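Local coordinates for protein 4-alpha-glucanotransferase (Corynebacterium glutamicum, PDB 5B68) that belongs to the amylomaltases, also called disproportionating enzymes, a family with a TIM-barrel-type domain, at residues 34-39 and 50-55; 18-23 and 467-472; 5-10 and 30-35; 428-433 and 441-446. One frame throughout, in Å; residues are numbered along the deposited sequence.

Contact 1 of 4, residues 34-39 and 50-55; sequences TLVKIL and NLPNDD
Val36 and Pro52 reach toward each other, the forked end of the valine meeting the CD-CG side of the proline ring. Val36 CG1 lies 3.8 Å from Pro52 CD, while Val36 CG2 stands 3.9 Å from Pro52 CG, so both branches share the ring. With CG1 anti to the backbone N (chi1 171°), the same Val36 CG1 also comes 3.8 Å from Asn50 CA and covers the backbone there. One residue on, the geometry changes: Lys37 and Asn50 cross at about a right angle. The extended lysine chain runs past the flat amide, Lys37 CG 3.6 Å from Asn50 OD1 and Lys37 CE 3.8 Å from Asn50 ND2. These are methylene contacts; the lysine NZ makes a salt bridge with Asp33, one turn back on its own helix. Asn50 is poorly ordered, and its half of the contact is accordingly less sharply defined. The whole is a helix-to-loop packing, in which the connection leading into helix 54-69 lies against the flank of helix 32-41.

Contact 2 of 4, residues 18-23 and 467-472; sequences TSYTDY and RLFVMP
Tyr20 and Phe469 form a T-shaped (edge-to-face) pair that joins the two-stranded antiparallel hairpin of 19-21 and 27-29 to strand 467-472, an inner strand of a four-stranded antiparallel sheet. The tyrosine leaves its strand with CB directed at the sheet. Its CG sits between the backbone N and the carbonyl carbon (chi1 61°), and the ring beyond extends across the gap between the strands. The near end of the ring, CG with CD1 and CD2, stays farther from the phenylalanine; contact begins at Tyr20 CE1 and CE2, each 4.0 Å from Phe469 CE1. At Tyr20 CZ the approach is closest, 3.7 Å to the same Phe469 CE1, and the hydroxyl Tyr20 OH ends 3.9 Å from both Phe469 CE1 and Phe469 CZ. The phenylalanine thus presents an edge over the outer part of the tyrosine face, with the ring planes turned by 74°. Phe469 also meets Tyr482 edge-to-face, and Tyr20 touches Thr481, so strand 481-484 contributes to the same buried layer. The phenylalanine atom doing most of the touching, CE1, lies 3.7 Å above the plane of the Tyr20 ring, offset toward its rim on the hydroxyl side.

Contact 3 of 4, residues 5-10 and 30-35; sequences RFLNEL and VSDDTL
A single methyl, Leu7 CD1, reaches across from helix 5-13 to the first turn of helix 32-41. Leu7 CD1 lies 3.9 Å from Asp32 CA and also 4.0 Å from Leu35 CD1, so that it touches two residues of the same helical turn. Leu7 reaches this place with chi1 at -118°, away from a staggered value. In Leu35, CG is anti to the carbonyl carbon (chi1 -69°) and chi2 is extended, which carries CD1 out to both Leu7 and Asn8 OD1. The meeting is a packing of two helix flanks in the N-terminal part of the chain, set at the start of helix 32-41. Ser31 is its N-cap: Ser31 OG accepts from Thr34 N at 3.0 Å, with an N-H...O angle of 154°. Asp32 touches Leu7 with CB, CG and OD1, and OD1 also makes a salt bridge with Arg4. That arginine also donates through NE to Asn8 OD1, so that Arg4 links Asn8 of helix 5-13 to Asp32 of helix 32-41.

Contact 4 of 4, residues 428-433 and 441-446; sequences PPWHPV and IPWRNL. With SO4 (sulfate ion), chain K.
The six-membered end of the Trp430 indole enters a group of three side chains on helix 441-452. Leu446 CD2 meets it at the edge, near the ring plane, 4.0 Å from Trp430 CZ2. Pro442 CB lies 4.0 Å from Trp430 CH2, its ring crossing the indole at a slant. The Trp443 side chain passes at about a right angle, bringing Trp443 CE3 to 4.2 Å from Trp430 CZ2. A chi1 of 178° turns the Trp443 indole away from its own backbone N, and its NE1 donates to the carbonyl oxygen of Leu490. This buried packing belongs to the TIM-barrel-family region, where Trp443 and Leu446 both touch Leu387 of the parallel-sheet strand 382-387. On the loop side, Trp430 also rests on Arg240 and Phe485, with a glycerol about 3 Å from its side chain. Farther out on the helix, Arg444 is held by its neighbour: Arg444 NE donates to Asn445 OD1 over 3.1 Å, in the guanidinium plane. Ile441 CD1 covers one guanidinium face. The outer nitrogens grip a sulfate ion, like the glycerol probably from the crystallisation liquor, Arg444 NH1 to sulfate O3 at 2.6 Å and Arg444 NH2 to sulfate O4 at 2.9 Å, both nearly straight at 166° and 165°.

Contacts 1 and 3 share helix 32-41, along with Thr34 and Leu35, and lie only about 7 Å apart between centres; both are partly buried and combine aliphatic packing with charged groups at their margins. Contacts 2 and 4 are buried and largely aromatic, a ring pair in one and an indole among apolar side chains in the other. The N-terminal elements are joined to one another and to strand 467-472: the backbone of Thr18 in contact 2 probably bonds to that of Val30 in contact 3, and Ile38 of contact 1 packs on Val470. Contact 2 also reaches contact 4, through Val470 and Leu468 on Pro429, whereas contacts 1 and 3 do not touch contact 4.

Contact 1 of 4, residues 34-39 and 50-55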
loop_
_atom_site.group_PDB
_atom_site.type_symbol
_atom_site.label_atom_id
_atom_site.label_comp_id
_atom_site.label_asym_id
_atom_site.label_seq_id
_atom_site.Cartn_x
_atom_site.Cartn_y
_atom_site.Cartn_z
ATOM N N THR A 34 8.030 -13.258 24.574
ATOM C CA THR A 34 7.795 -12.503 23.323
ATOM C C THR A 34 9.139 -11.915 22.824
ATOM O O THR A 34 9.426 -11.955 21.639
ATOM C CB THR A 34 6.740 -11.407 23.538
ATOM O OG1 THR A 34 5.440 -12.037 23.680
ATOM C CG2 THR A 34 6.779 -10.390 22.353
ATOM N N LEU A 35 9.925 -11.351 23.731
ATOM C CA LEU A 35 11.195 -10.779 23.316
ATOM C C LEU A 35 12.069 -11.842 22.654
ATOM O O LEU A 35 12.630 -11.619 21.592
ATOM C CB LEU A 35 11.927 -10.162 24.489
ATOM C CG LEU A 35 11.279 -8.879 25.061
ATOM C CD1 LEU A 35 12.058 -8.413 26.292
ATOM C CD2 LEU A 35 11.073 -7.732 24.046
ATOM N N VAL A 36 12.200 -12.970 23.321
ATOM C CA VAL A 36 12.995 -14.056 22.793
ATOM C C VAL A 36 12.475 -14.513 21.455
ATOM O O VAL A 36 13.289 -14.771 20.536
ATOM C CB VAL A 36 13.084 -15.223 23.843
ATOM C CG1 VAL A 36 13.706 -16.450 23.250
ATOM C CG2 VAL A 36 13.861 -14.772 25.079
ATOM N N LYS A 37 11.162 -14.683 21.305
ATOM C CA LYS A 37 10.636 -15.236 20.037
ATOM C C LYS A 37 10.785 -14.220 18.876
ATOM O O LYS A 37 11.058 -14.595 17.764
ATOM C CB LYS A 37 9.168 -15.628 20.160
ATOM C CG LYS A 37 9.050 -16.912 20.951
ATOM C CD LYS A 37 7.622 -17.201 21.356
ATOM C CE LYS A 37 7.526 -18.652 21.826
ATOM N NZ LYS A 37 6.238 -18.803 22.597
ATOM N N ILE A 38 10.635 -12.944 19.170
ATOM C CA ILE A 38 10.818 -11.921 18.130
ATOM C C ILE A 38 12.312 -11.804 17.809
ATOM O O ILE A 38 12.652 -11.768 16.655
ATOM C CB ILE A 38 10.232 -10.561 18.542
ATOM C CG1 ILE A 38 8.720 -10.718 18.729
ATOM C CG2 ILE A 38 10.526 -9.482 17.462
ATOM C CD1 ILE A 38 8.016 -11.275 17.531
ATOM N N LEU A 39 13.186 -11.843 18.803
ATOM C CA LEU A 39 14.643 -11.867 18.508
ATOM C C LEU A 39 15.046 -13.052 17.627
ATOM O O LEU A 39 15.787 -12.898 16.673
ATOM C CB LEU A 39 15.437 -11.834 19.787
ATOM C CG LEU A 39 15.377 -10.461 20.455
ATOM C CD1 LEU A 39 15.829 -10.513 21.915
ATOM C CD2 LEU A 39 16.281 -9.464 19.750
ATOM N N ASN A 50 13.274 -21.368 23.836
ATOM C CA ASN A 50 12.836 -20.038 24.173
ATOM C C ASN A 50 13.056 -19.866 25.668
ATOM O O ASN A 50 12.320 -19.154 26.343
ATOM C CB ASN A 50 11.372 -19.867 23.788
ATOM C CG ASN A 50 11.132 -20.121 22.310
ATOM O OD1 ASN A 50 11.637 -19.394 21.454
ATOM N ND2 ASN A 50 10.382 -21.174 22.003
ATOM N N LEU A 51 14.102 -20.536 26.157
ATOM C CA LEU A 51 14.508 -20.519 27.554
ATOM C C LEU A 51 15.974 -20.115 27.732
ATOM O O LEU A 51 16.680 -20.710 28.537
ATOM C CB LEU A 51 14.222 -21.874 28.208
ATOM C CG LEU A 51 12.747 -22.216 28.423
ATOM C CD1 LEU A 51 12.579 -23.197 29.568
ATOM C CD2 LEU A 51 11.934 -20.960 28.708
ATOM N N PRO A 52 16.443 -19.063 26.919
ATOM C CA PRO A 52 17.900 -18.831 27.032
ATOM C C PRO A 52 18.402 -18.273 28.363
ATOM O O PRO A 52 17.734 -17.490 29.018
ATOM C CB PRO A 52 18.206 -17.852 25.898
ATOM C CG PRO A 52 17.012 -17.013 25.826
ATOM C CD PRO A 52 15.903 -17.998 25.936
ATOM N N ASN A 53 19.598 -18.707 28.739
ATOM C CA ASN A 53 20.290 -18.261 29.937
ATOM C C ASN A 53 21.049 -16.944 29.788
ATOM O O ASN A 53 21.204 -16.441 28.686
ATOM C CB ASN A 53 21.207 -19.364 30.467
ATOM C CG ASN A 53 22.351 -19.680 29.529
ATOM O OD1 ASN A 53 22.618 -20.833 29.246
ATOM N ND2 ASN A 53 23.051 -18.666 29.082
ATOM N N ASP A 54 21.498 -16.378 30.905
ATOM C CA ASP A 54 22.157 -15.079 30.860
ATOM C C ASP A 54 23.438 -15.074 30.025
ATOM O O ASP A 54 23.687 -14.075 29.340
ATOM C CB ASP A 54 22.438 -14.534 32.261
ATOM C CG ASP A 54 21.206 -13.924 32.935
ATOM O OD1 ASP A 54 20.123 -13.776 32.311
ATOM O OD2 ASP A 54 21.348 -13.575 34.132
ATOM N N ASP A 55 24.243 -16.148 30.101
ATOM C CA ASP A 55 25.404 -16.321 29.221
ATOM C C ASP A 55 25.084 -16.159 27.751
ATOM O O ASP A 55 25.785 -15.433 27.080
ATOM C CB ASP A 55 26.111 -17.690 29.388
ATOM C CG ASP A 55 27.006 -17.752 30.613
ATOM O OD1 ASP A 55 27.161 -16.727 31.317
ATOM O OD2 ASP A 55 27.553 -18.850 30.880
#

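Contact 2 of 4, residues 18-23 and 467-472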
loop_
_atom_site.group_PDB
_atom_site.type_symbol
_atom_site.label_atom_id
_atom_site.label_comp_id
_atom_site.label_asym_id
_atom_site.label_seq_id
_atom_site.Cartn_x
_atom_site.Cartn_y
_atom_site.Cartn_z
ATOM N N THR A 18 10.381 -3.158 24.344
ATOM C CA THR A 18 10.164 -3.959 25.599
ATOM C C THR A 18 8.897 -3.576 26.370
ATOM O O THR A 18 8.536 -4.216 27.375
ATOM C CB THR A 18 11.348 -3.809 26.539
ATOM O OG1 THR A 18 11.489 -2.444 26.941
ATOM C CG2 THR A 18 12.657 -4.280 25.847
ATOM N N SER A 19 8.276 -2.478 25.952
ATOM C CA SER A 19 6.928 -2.149 26.428
ATOM C C SER A 19 6.253 -1.245 25.415
ATOM O O SER A 19 6.918 -0.697 24.561
ATOM C CB SER A 19 7.029 -1.380 27.757
ATOM O OG SER A 19 7.835 -0.224 27.588
ATOM N N TYR A 20 4.952 -1.046 25.553
ATOM C CA TYR A 20 4.222 -0.134 24.638
ATOM C C TYR A 20 2.897 0.303 25.272
ATOM O O TYR A 20 2.492 -0.236 26.327
ATOM C CB TYR A 20 4.021 -0.812 23.261
ATOM C CG TYR A 20 3.239 -2.063 23.301
ATOM C CD1 TYR A 20 1.869 -2.044 23.157
ATOM C CD2 TYR A 20 3.865 -3.305 23.469
ATOM C CE1 TYR A 20 1.123 -3.215 23.224
ATOM C CE2 TYR A 20 3.133 -4.461 23.511
ATOM C CZ TYR A 20 1.778 -4.416 23.409
ATOM O OH TYR A 20 1.072 -5.563 23.485
ATOM N N THR A 21 2.237 1.238 24.622
ATOM C CA THR A 21 0.894 1.571 24.975
ATOM C C THR A 21 0.025 1.045 23.858
ATOM O O THR A 21 0.340 1.189 22.687
ATOM C CB THR A 21 0.703 3.072 25.140
ATOM O OG1 THR A 21 1.642 3.551 26.102
ATOM C CG2 THR A 21 -0.695 3.355 25.629
ATOM N N ASP A 22 -1.050 0.384 24.233
ATOM C CA ASP A 22 -1.937 -0.199 23.246
ATOM C C ASP A 22 -2.856 0.851 22.626
ATOM O O ASP A 22 -2.765 2.038 22.924
ATOM C CB ASP A 22 -2.743 -1.346 23.845
ATOM C CG ASP A 22 -3.681 -0.890 24.930
ATOM O OD1 ASP A 22 -3.867 0.333 25.079
ATOM O OD2 ASP A 22 -4.219 -1.764 25.620
ATOM N N TYR A 23 -3.703 0.407 21.711
ATOM C CA TYR A 23 -4.635 1.292 21.046
ATOM C C TYR A 23 -5.769 1.762 21.958
ATOM O O TYR A 23 -6.555 2.613 21.582
ATOM C CB TYR A 23 -5.150 0.663 19.757
ATOM C CG TYR A 23 -4.204 0.812 18.586
ATOM C CD1 TYR A 23 -3.016 1.496 18.709
ATOM C CD2 TYR A 23 -4.505 0.260 17.361
ATOM C CE1 TYR A 23 -2.163 1.630 17.646
ATOM C CE2 TYR A 23 -3.651 0.394 16.291
ATOM C CZ TYR A 23 -2.485 1.081 16.447
ATOM O OH TYR A 23 -1.643 1.218 15.388
ATOM N N ARG A 467 7.578 1.731 12.361
ATOM C CA ARG A 467 7.564 0.579 13.205
ATOM C C ARG A 467 6.373 -0.298 12.818
ATOM O O ARG A 467 5.381 0.201 12.241
ATOM C CB ARG A 467 7.463 1.053 14.685
ATOM C CG ARG A 467 6.119 1.695 14.993
ATOM C CD ARG A 467 6.121 2.361 16.355
ATOM N NE ARG A 467 6.886 3.600 16.386
ATOM C CZ ARG A 467 6.404 4.769 16.809
ATOM N NH1 ARG A 467 7.168 5.824 16.781
ATOM N NH2 ARG A 467 5.146 4.890 17.207
ATOM N N LEU A 468 6.425 -1.578 13.143
ATOM C CA LEU A 468 5.274 -2.452 12.948
ATOM C C LEU A 468 5.011 -3.137 14.230
ATOM O O LEU A 468 5.946 -3.574 14.887
ATOM C CB LEU A 468 5.547 -3.505 11.876
ATOM C CG LEU A 468 5.520 -2.948 10.432
ATOM C CD1 LEU A 468 6.035 -4.009 9.466
ATOM C CD2 LEU A 468 4.164 -2.429 10.009
ATOM N N PHE A 469 3.757 -3.349 14.533
ATOM C CA PHE A 469 3.356 -4.284 15.579
ATOM C C PHE A 469 3.343 -5.674 15.045
ATOM O O PHE A 469 2.662 -5.918 14.077
ATOM C CB PHE A 469 1.983 -3.917 16.113
ATOM C CG PHE A 469 1.624 -4.647 17.351
ATOM C CD1 PHE A 469 2.158 -4.274 18.584
ATOM C CD2 PHE A 469 0.789 -5.740 17.293
ATOM C CE1 PHE A 469 1.843 -4.995 19.736
ATOM C CE2 PHE A 469 0.480 -6.467 18.438
ATOM C CZ PHE A 469 0.991 -6.100 19.652
ATOM N N VAL A 470 4.118 -6.553 15.663
ATOM C CA VAL A 470 4.276 -7.933 15.229
ATOM C C VAL A 470 4.084 -8.880 16.404
ATOM O O VAL A 470 4.447 -8.544 17.548
ATOM C CB VAL A 470 5.696 -8.191 14.607
ATOM C CG1 VAL A 470 5.852 -7.389 13.335
ATOM C CG2 VAL A 470 6.821 -7.833 15.545
ATOM N N MET A 471 3.661 -10.102 16.094
ATOM C CA MET A 471 3.508 -11.139 17.088
ATOM C C MET A 471 4.165 -12.388 16.569
ATOM O O MET A 471 4.302 -12.547 15.372
ATOM C CB MET A 471 2.013 -11.366 17.329
ATOM C CG MET A 471 1.317 -11.928 16.094
ATOM S SD MET A 471 -0.418 -11.489 16.005
ATOM C CE MET A 471 -0.187 -9.747 15.618
ATOM N N PRO A 472 4.674 -13.264 17.465
ATOM C CA PRO A 472 5.190 -14.541 16.960
ATOM C C PRO A 472 4.088 -15.218 16.158
ATOM O O PRO A 472 2.909 -15.132 16.516
ATOM C CB PRO A 472 5.484 -15.315 18.241
ATOM C CG PRO A 472 5.719 -14.287 19.258
ATOM C CD PRO A 472 4.820 -13.142 18.938
#

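Contact 3 of 4, residues 5-10 and 30-35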
loop_
_atom_site.group_PDB
_atom_site.type_symbol
_atom_site.label_atom_id
_atom_site.label_comp_id
_atom_site.label_asym_id
_atom_site.label_seq_id
_atom_site.Cartn_x
_atom_site.Cartn_y
_atom_site.Cartn_z
ATOM N N ARG A 5 17.590 -7.503 32.499
ATOM C CA ARG A 5 18.431 -6.404 32.058
ATOM C C ARG A 5 19.212 -6.724 30.778
ATOM O O ARG A 5 19.353 -5.885 29.930
ATOM C CB ARG A 5 19.343 -5.895 33.183
ATOM C CG ARG A 5 20.550 -6.742 33.489
ATOM C CD ARG A 5 21.800 -6.058 32.970
ATOM N NE ARG A 5 22.865 -5.942 33.960
ATOM C CZ ARG A 5 23.933 -5.156 33.821
ATOM N NH1 ARG A 5 24.853 -5.106 34.765
ATOM N NH2 ARG A 5 24.077 -4.413 32.744
ATOM N N PHE A 6 19.704 -7.937 30.650
ATOM C CA PHE A 6 20.461 -8.359 29.478
ATOM C C PHE A 6 19.488 -8.552 28.309
ATOM O O PHE A 6 19.809 -8.218 27.188
ATOM C CB PHE A 6 21.263 -9.657 29.777
ATOM C CG PHE A 6 22.317 -9.478 30.858
ATOM C CD1 PHE A 6 23.407 -8.636 30.651
ATOM C CD2 PHE A 6 22.188 -10.113 32.102
ATOM C CE1 PHE A 6 24.376 -8.430 31.647
ATOM C CE2 PHE A 6 23.148 -9.910 33.099
ATOM C CZ PHE A 6 24.249 -9.093 32.868
ATOM N N LEU A 7 18.301 -9.107 28.544
ATOM C CA LEU A 7 17.327 -9.228 27.491
ATOM C C LEU A 7 16.881 -7.862 26.939
ATOM O O LEU A 7 16.764 -7.683 25.727
ATOM C CB LEU A 7 16.074 -9.988 27.943
ATOM C CG LEU A 7 15.647 -11.290 27.321
ATOM C CD1 LEU A 7 14.172 -11.537 27.683
ATOM C CD2 LEU A 7 15.854 -11.312 25.819
ATOM N N ASN A 8 16.633 -6.911 27.811
ATOM C CA ASN A 8 16.357 -5.514 27.392
ATOM C C ASN A 8 17.504 -4.908 26.594
ATOM O O ASN A 8 17.280 -4.229 25.569
ATOM C CB ASN A 8 16.091 -4.595 28.601
ATOM C CG ASN A 8 14.756 -4.860 29.243
ATOM O OD1 ASN A 8 13.911 -5.514 28.677
ATOM N ND2 ASN A 8 14.599 -4.405 30.483
ATOM N N GLU A 9 18.729 -5.189 27.011
ATOM C CA GLU A 9 19.867 -4.666 26.305
ATOM C C GLU A 9 19.875 -5.220 24.893
ATOM O O GLU A 9 20.093 -4.457 23.934
ATOM C CB GLU A 9 21.181 -5.003 27.008
ATOM C CG GLU A 9 22.388 -4.235 26.471
ATOM C CD GLU A 9 23.691 -4.527 27.234
ATOM O OE1 GLU A 9 24.738 -4.089 26.762
ATOM O OE2 GLU A 9 23.676 -5.181 28.286
ATOM N N LEU A 10 19.608 -6.499 24.772
ATOM C CA LEU A 10 19.618 -7.139 23.476
ATOM C C LEU A 10 18.479 -6.672 22.594
ATOM O O LEU A 10 18.664 -6.367 21.432
ATOM C CB LEU A 10 19.588 -8.637 23.652
ATOM C CG LEU A 10 19.785 -9.499 22.399
ATOM C CD1 LEU A 10 21.117 -9.298 21.672
ATOM C CD2 LEU A 10 19.643 -10.939 22.795
ATOM N N VAL A 30 6.238 -6.070 27.886
ATOM C CA VAL A 30 6.275 -7.180 26.985
ATOM C C VAL A 30 6.901 -8.328 27.731
ATOM O O VAL A 30 7.849 -8.130 28.501
ATOM C CB VAL A 30 7.073 -6.796 25.707
ATOM C CG1 VAL A 30 7.292 -8.007 24.813
ATOM C CG2 VAL A 30 6.323 -5.681 24.945
ATOM N N SER A 31 6.411 -9.509 27.485
ATOM C CA SER A 31 6.949 -10.677 28.187
ATOM C C SER A 31 8.356 -11.053 27.707
ATOM O O SER A 31 8.744 -10.767 26.561
ATOM C CB SER A 31 6.045 -11.867 28.021
ATOM O OG SER A 31 6.050 -12.390 26.724
ATOM N N ASP A 32 9.111 -11.741 28.576
ATOM C CA ASP A 32 10.387 -12.313 28.192
ATOM C C ASP A 32 10.198 -13.203 26.960
ATOM O O ASP A 32 11.022 -13.174 26.046
ATOM C CB ASP A 32 10.960 -13.205 29.320
ATOM C CG ASP A 32 11.496 -12.432 30.524
ATOM O OD1 ASP A 32 11.392 -11.176 30.572
ATOM O OD2 ASP A 32 12.046 -13.128 31.437
ATOM N N ASP A 33 9.142 -14.026 26.984
ATOM C CA ASP A 33 8.883 -15.025 25.948
ATOM C C ASP A 33 8.727 -14.367 24.586
ATOM O O ASP A 33 9.227 -14.850 23.570
ATOM C CB ASP A 33 7.580 -15.830 26.265
ATOM C CG ASP A 33 7.374 -16.984 25.369
ATOM O OD1 ASP A 33 8.207 -17.909 25.359
ATOM O OD2 ASP A 33 6.393 -16.986 24.602
ATOM N N THR A 34 8.030 -13.258 24.574
ATOM C CA THR A 34 7.795 -12.503 23.323
ATOM C C THR A 34 9.139 -11.915 22.824
ATOM O O THR A 34 9.426 -11.955 21.639
ATOM C CB THR A 34 6.740 -11.407 23.538
ATOM O OG1 THR A 34 5.440 -12.037 23.680
ATOM C CG2 THR A 34 6.779 -10.390 22.353
ATOM N N LEU A 35 9.925 -11.351 23.731
ATOM C CA LEU A 35 11.195 -10.779 23.316
ATOM C C LEU A 35 12.069 -11.842 22.654
ATOM O O LEU A 35 12.630 -11.619 21.592
ATOM C CB LEU A 35 11.927 -10.162 24.489
ATOM C CG LEU A 35 11.279 -8.879 25.061
ATOM C CD1 LEU A 35 12.058 -8.413 26.292
ATOM C CD2 LEU A 35 11.073 -7.732 24.046
#

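Contact 4 of 4, residues 428-433 and 441-446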
loop_
_atom_site.group_PDB
_atom_site.type_symbol
_atom_site.label_atom_id
_atom_site.label_comp_id
_atom_site.label_asym_id
_atom_site.label_seq_id
_atom_site.Cartn_x
_atom_site.Cartn_y
_atom_site.Cartn_z
ATOM N N PRO A 428 4.180 -11.293 6.671
ATOM C CA PRO A 428 5.537 -11.320 7.219
ATOM C C PRO A 428 6.198 -9.948 7.114
ATOM O O PRO A 428 6.137 -9.328 6.062
ATOM C CB PRO A 428 6.239 -12.362 6.340
ATOM C CG PRO A 428 5.578 -12.267 5.020
ATOM C CD PRO A 428 4.137 -11.891 5.334
ATOM N N PRO A 429 6.813 -9.453 8.189
ATOM C CA PRO A 429 7.374 -8.108 8.073
ATOM C C PRO A 429 8.707 -8.128 7.379
ATOM O O PRO A 429 9.417 -9.105 7.391
ATOM C CB PRO A 429 7.539 -7.692 9.512
ATOM C CG PRO A 429 7.748 -8.962 10.273
ATOM C CD PRO A 429 6.882 -9.956 9.569
ATOM N N TRP A 430 9.135 -6.963 6.935
ATOM C CA TRP A 430 10.503 -6.806 6.508
ATOM C C TRP A 430 11.403 -7.122 7.700
ATOM O O TRP A 430 11.054 -6.880 8.828
ATOM C CB TRP A 430 10.797 -5.355 6.162
ATOM C CG TRP A 430 10.148 -4.740 4.985
ATOM C CD1 TRP A 430 9.392 -3.624 4.983
ATOM C CD2 TRP A 430 10.282 -5.126 3.616
ATOM N NE1 TRP A 430 9.006 -3.301 3.717
ATOM C CE2 TRP A 430 9.545 -4.207 2.852
ATOM C CE3 TRP A 430 10.935 -6.162 2.964
ATOM C CZ2 TRP A 430 9.444 -4.299 1.479
ATOM C CZ3 TRP A 430 10.833 -6.246 1.603
ATOM C CH2 TRP A 430 10.091 -5.326 0.876
ATOM N N HIS A 431 12.567 -7.670 7.420
ATOM C CA HIS A 431 13.602 -7.746 8.400
ATOM C C HIS A 431 14.314 -6.366 8.389
ATOM O O HIS A 431 14.849 -5.980 7.344
ATOM C CB HIS A 431 14.595 -8.871 8.010
ATOM C CG HIS A 431 15.634 -9.099 9.047
ATOM N ND1 HIS A 431 15.750 -10.259 9.780
ATOM C CD2 HIS A 431 16.544 -8.245 9.558
ATOM C CE1 HIS A 431 16.700 -10.103 10.687
ATOM N NE2 HIS A 431 17.224 -8.905 10.540
ATOM N N PRO A 432 14.275 -5.607 9.512
ATOM C CA PRO A 432 14.842 -4.261 9.506
ATOM C C PRO A 432 16.317 -4.127 9.096
ATOM O O PRO A 432 16.677 -3.070 8.548
ATOM C CB PRO A 432 14.693 -3.782 10.928
ATOM C CG PRO A 432 13.616 -4.659 11.533
ATOM C CD PRO A 432 13.585 -5.941 10.762
ATOM N N VAL A 433 17.162 -5.077 9.476
ATOM C CA VAL A 433 18.587 -5.049 9.052
ATOM C C VAL A 433 18.835 -5.603 7.695
ATOM O O VAL A 433 19.586 -5.022 6.887
ATOM C CB VAL A 433 19.518 -5.746 10.101
ATOM C CG1 VAL A 433 20.987 -5.734 9.668
ATOM C CG2 VAL A 433 19.327 -5.106 11.466
ATOM N N ILE A 441 16.657 -2.453 -1.988
ATOM C CA ILE A 441 16.295 -2.576 -3.364
ATOM C C ILE A 441 14.884 -3.188 -3.556
ATOM O O ILE A 441 14.173 -2.734 -4.464
ATOM C CB ILE A 441 17.373 -3.348 -4.165
ATOM C CG1 ILE A 441 18.677 -2.543 -4.178
ATOM C CG2 ILE A 441 16.844 -3.731 -5.545
ATOM C CD1 ILE A 441 18.641 -1.204 -4.923
ATOM N N PRO A 442 14.465 -4.144 -2.693
ATOM C CA PRO A 442 13.071 -4.650 -2.822
ATOM C C PRO A 442 11.967 -3.588 -2.567
ATOM O O PRO A 442 10.918 -3.602 -3.218
ATOM C CB PRO A 442 13.045 -5.741 -1.792
ATOM C CG PRO A 442 14.459 -6.302 -1.833
ATOM C CD PRO A 442 15.235 -5.021 -1.813
ATOM N N TRP A 443 12.256 -2.662 -1.658
ATOM C CA TRP A 443 11.330 -1.536 -1.348
ATOM C C TRP A 443 11.319 -0.581 -2.564
ATOM O O TRP A 443 10.250 -0.179 -3.080
ATOM C CB TRP A 443 11.808 -0.825 -0.090
ATOM C CG TRP A 443 11.038 0.373 0.352
ATOM C CD1 TRP A 443 11.579 1.534 0.767
ATOM C CD2 TRP A 443 9.630 0.487 0.582
ATOM N NE1 TRP A 443 10.599 2.416 1.136
ATOM C CE2 TRP A 443 9.401 1.775 1.103
ATOM C CE3 TRP A 443 8.545 -0.366 0.411
ATOM C CZ2 TRP A 443 8.122 2.253 1.397
ATOM C CZ3 TRP A 443 7.297 0.076 0.684
ATOM C CH2 TRP A 443 7.077 1.398 1.208
ATOM N N ARG A 444 12.525 -0.198 -3.079
ATOM C CA ARG A 444 12.605 0.556 -4.288
ATOM C C ARG A 444 11.787 -0.055 -5.458
ATOM O O ARG A 444 11.051 0.658 -6.147
ATOM C CB ARG A 444 14.071 0.680 -4.806
ATOM C CG ARG A 444 14.148 1.541 -6.063
ATOM C CD ARG A 444 15.559 1.525 -6.647
ATOM N NE ARG A 444 15.821 0.275 -7.310
ATOM C CZ ARG A 444 16.995 -0.073 -7.859
ATOM N NH1 ARG A 444 18.026 0.757 -7.794
ATOM N NH2 ARG A 444 17.161 -1.298 -8.417
ATOM N N ASN A 445 11.976 -1.354 -5.690
ATOM C CA ASN A 445 11.432 -1.952 -6.895
ATOM C C ASN A 445 9.891 -2.032 -6.831
ATOM O O ASN A 445 9.229 -1.769 -7.872
ATOM C CB ASN A 445 12.049 -3.329 -7.112
ATOM C CG ASN A 445 13.509 -3.239 -7.579
ATOM O OD1 ASN A 445 14.017 -2.182 -7.868
ATOM N ND2 ASN A 445 14.137 -4.370 -7.687
ATOM N N LEU A 446 9.328 -2.367 -5.667
ATOM C CA LEU A 446 7.867 -2.398 -5.564
ATOM C C LEU A 446 7.297 -0.966 -5.752
ATOM O O LEU A 446 6.339 -0.762 -6.531
ATOM C CB LEU A 446 7.394 -3.095 -4.338
ATOM C CG LEU A 446 7.399 -2.362 -3.011
ATOM C CD1 LEU A 446 6.165 -1.492 -2.770
ATOM C CD2 LEU A 446 7.563 -3.357 -1.935
HETATM S S SO4 K . 20.775 -1.017 -9.305
HETATM O O1 SO4 K . 21.642 -0.669 -10.464
HETATM O O2 SO4 K . 21.440 -1.973 -8.381
HETATM O O3 SO4 K . 20.466 0.221 -8.521
HETATM O O4 SO4 K . 19.581 -1.670 -9.897
#